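Local coordinates for microcin B17-processing protein McbC (Escherichia coli str. K-12 substr. MG1655, PDB 6GRH) that is an FMN-binding oxidoreductase needed to process the inactive microcin B17 precursor into the active antibiotic peptide, at residues 119-123 and 213-217. Residues are numbered along the deposited sequence; the frame is centred on the assembly and turned at random.
Sequences PYPSG and ETGSM. With FMN (flavin mononucleotide), chain O.
CG of Met-217 lies over one face of the Tyr-120 ring, offset toward its rim, while Glu-213 OE2 and a water lie at the ring's edge, in its plane; the Tyr-127 ring also meets this one, steeply inclined. Methionine suits this place because its flexible, polarisable chain can follow an aromatic surface: CG makes a CH-pi contact 3.5 Å from the ring centroid, SD stands obliquely in a Met-aromatic contact, and the bend at chi3 (68°) brings CE to 3.5 Å from Tyr-120 OH. Tyrosine offers methionine a face while its hydroxyl bonds to Arg-118 and donates to the edge water, which donates to Glu-213 OE2.

Glutamate has the length to span from helix to loop, and with CG anti to the backbone N (chi1 177°) and the chain extended beyond it, that length is used in full. Its OE1 accepts a short 2.6 Å bond from Ser-122 OG, which arrives from above the carboxylate plane; serine fits because its hydroxyl can also accept from Tyr-127 N. A second water ties OE1 to Gly-123 N, so this buried carboxylate is gripped at both oxygens. Ser-216, small enough to sit beside Tyr-120, turns OG back to Glu-213 O at 2.6 Å, and a third water joins it to Pro-121 O.

Pro-121, Ser-122 and Gly-123 line the flavin pocket, which Arg-82 and Ser-85 of the second subunit help complete, as in nitroreductase dimers. The contact joins this loop, between helix 97-108 and strand 129-135, to helix 204-227. Gln-219 of the second subunit packs on Tyr-120 and Ser-216, while Met-217 reaches Val-131 and Tyr-191 on strands 129-135 and 187-194.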
loop_
_atom_site.group_PDB
_atom_site.type_symbol
_atom_site.label_atom_id
_atom_site.label_comp_id
_atom_site.label_asym_id
_atom_site.label_seq_id
_atom_site.Cartn_x
_atom_site.Cartn_y
_atom_site.Cartn_z
ATOM N N PRO D 119 -13.354 -6.143 32.482
ATOM C CA PRO D 119 -14.272 -4.989 32.465
ATOM C C PRO D 119 -14.350 -4.251 31.125
ATOM O O PRO D 119 -14.921 -3.158 31.066
ATOM C CB PRO D 119 -13.708 -4.074 33.562
ATOM C CG PRO D 119 -12.274 -4.434 33.656
ATOM C CD PRO D 119 -12.172 -5.888 33.335
ATOM N N TYR D 120 -13.769 -4.833 30.071
ATOM C CA TYR D 120 -13.886 -4.295 28.716
ATOM C C TYR D 120 -14.038 -5.491 27.776
ATOM O O TYR D 120 -13.435 -6.545 28.003
ATOM C CB TYR D 120 -12.693 -3.396 28.350
ATOM C CG TYR D 120 -11.352 -4.092 28.371
ATOM C CD1 TYR D 120 -10.680 -4.334 29.567
ATOM C CD2 TYR D 120 -10.759 -4.515 27.182
ATOM C CE1 TYR D 120 -9.463 -4.993 29.583
ATOM C CE2 TYR D 120 -9.547 -5.168 27.187
ATOM C CZ TYR D 120 -8.905 -5.413 28.381
ATOM O OH TYR D 120 -7.699 -6.082 28.354
ATOM N N PRO D 121 -14.884 -5.352 26.748
ATOM C CA PRO D 121 -15.080 -6.450 25.800
ATOM C C PRO D 121 -13.951 -6.536 24.771
ATOM O O PRO D 121 -13.086 -5.666 24.712
ATOM C CB PRO D 121 -16.414 -6.073 25.139
ATOM C CG PRO D 121 -16.354 -4.578 25.081
ATOM C CD PRO D 121 -15.603 -4.134 26.322
ATOM N N SER D 122 -13.947 -7.596 23.970
ATOM C CA SER D 122 -12.944 -7.764 22.908
ATOM C C SER D 122 -13.494 -8.668 21.815
ATOM O O SER D 122 -14.117 -9.698 22.114
ATOM C CB SER D 122 -11.651 -8.374 23.484
ATOM O OG SER D 122 -10.709 -8.641 22.469
ATOM N N GLY D 123 -13.278 -8.286 20.558
ATOM C CA GLY D 123 -13.687 -9.127 19.436
ATOM C C GLY D 123 -13.153 -10.542 19.577
ATOM O O GLY D 123 -11.956 -10.742 19.764
ATOM N N GLU D 213 -10.105 -1.543 20.923
ATOM C CA GLU D 213 -9.938 -2.144 22.218
ATOM C C GLU D 213 -8.987 -1.374 23.113
ATOM O O GLU D 213 -9.253 -1.209 24.280
ATOM C CB GLU D 213 -9.485 -3.581 22.072
ATOM C CG GLU D 213 -9.211 -4.295 23.370
ATOM C CD GLU D 213 -8.858 -5.749 23.130
ATOM O OE1 GLU D 213 -9.524 -6.376 22.246
ATOM O OE2 GLU D 213 -7.916 -6.248 23.821
ATOM N N THR D 214 -7.913 -0.875 22.548
ATOM C CA THR D 214 -6.957 -0.037 23.274
ATOM C C THR D 214 -7.613 1.188 23.915
ATOM O O THR D 214 -7.341 1.509 25.060
ATOM C CB THR D 214 -5.828 0.376 22.324
ATOM O OG1 THR D 214 -5.251 -0.824 21.778
ATOM C CG2 THR D 214 -4.776 1.171 23.040
ATOM N N GLY D 215 -8.522 1.823 23.166
ATOM C CA GLY D 215 -9.270 2.952 23.649
ATOM C C GLY D 215 -10.223 2.575 24.763
ATOM O O GLY D 215 -10.363 3.346 25.730
ATOM N N SER D 216 -10.871 1.392 24.667
ATOM C CA SER D 216 -11.704 0.939 25.777
ATOM C C SER D 216 -10.866 0.731 27.045
ATOM O O SER D 216 -11.344 0.947 28.192
ATOM C CB SER D 216 -12.510 -0.336 25.426
ATOM O OG SER D 216 -11.670 -1.464 25.330
ATOM N N MET D 217 -9.631 0.297 26.863
ATOM C CA MET D 217 -8.754 0.035 27.999
ATOM C C MET D 217 -8.288 1.322 28.652
ATOM O O MET D 217 -8.432 1.475 29.865
ATOM C CB MET D 217 -7.579 -0.844 27.616
ATOM C CG MET D 217 -8.036 -2.215 27.174
ATOM S SD MET D 217 -6.734 -3.128 26.354
ATOM C CE MET D 217 -5.621 -3.397 27.727
HETATM N N1 FMN O . -19.869 -10.369 19.370
HETATM C C2 FMN O . -20.559 -10.991 18.378
HETATM O O2 FMN O . -21.351 -11.891 18.709
HETATM N N3 FMN O . -20.407 -10.666 17.072
HETATM C C4 FMN O . -19.565 -9.686 16.667
HETATM O O4 FMN O . -19.442 -9.388 15.459
HETATM C C4A FMN O . -18.764 -8.967 17.689
HETATM N N5 FMN O . -17.888 -7.986 17.369
HETATM C C5A FMN O . -17.183 -7.339 18.334
HETATM C C6 FMN O . -16.302 -6.326 17.967
HETATM C C7 FMN O . -15.557 -5.638 18.920
HETATM C C7M FMN O . -14.607 -4.547 18.490
HETATM C C8 FMN O . -15.711 -5.977 20.359
HETATM C C8M FMN O . -14.915 -5.238 21.397
HETATM C C9 FMN O . -16.594 -6.987 20.745
HETATM C C9A FMN O . -17.348 -7.692 19.784
HETATM N N10 FMN O . -18.261 -8.728 20.136
HETATM C C10 FMN O . -18.978 -9.379 19.102
HETATM C "C1'" FMN O . -18.491 -9.136 21.527
HETATM C "C2'" FMN O . -17.413 -10.102 21.965
HETATM O "O2'" FMN O . -17.598 -11.360 21.287
HETATM C "C3'" FMN O . -17.433 -10.241 23.492
HETATM O "O3'" FMN O . -17.046 -9.001 24.097
HETATM C "C4'" FMN O . -16.518 -11.350 24.003
HETATM O "O4'" FMN O . -16.969 -12.607 23.497
HETATM C "C5'" FMN O . -16.478 -11.458 25.526
HETATM O "O5'" FMN O . -17.801 -11.669 26.015
HETATM P P FMN O . -18.468 -10.659 27.063
HETATM O O1P FMN O . -18.526 -9.307 26.391
HETATM O O2P FMN O . -19.844 -11.256 27.282
HETATM O O3P FMN O . -17.538 -10.767 28.231
HETATM O O HOH W 1 -6.559 -6.781 25.925
HETATM O O HOH W 2 -12.997 -3.106 23.744
HETATM O O HOH W 3 -11.310 -6.157 20.087
#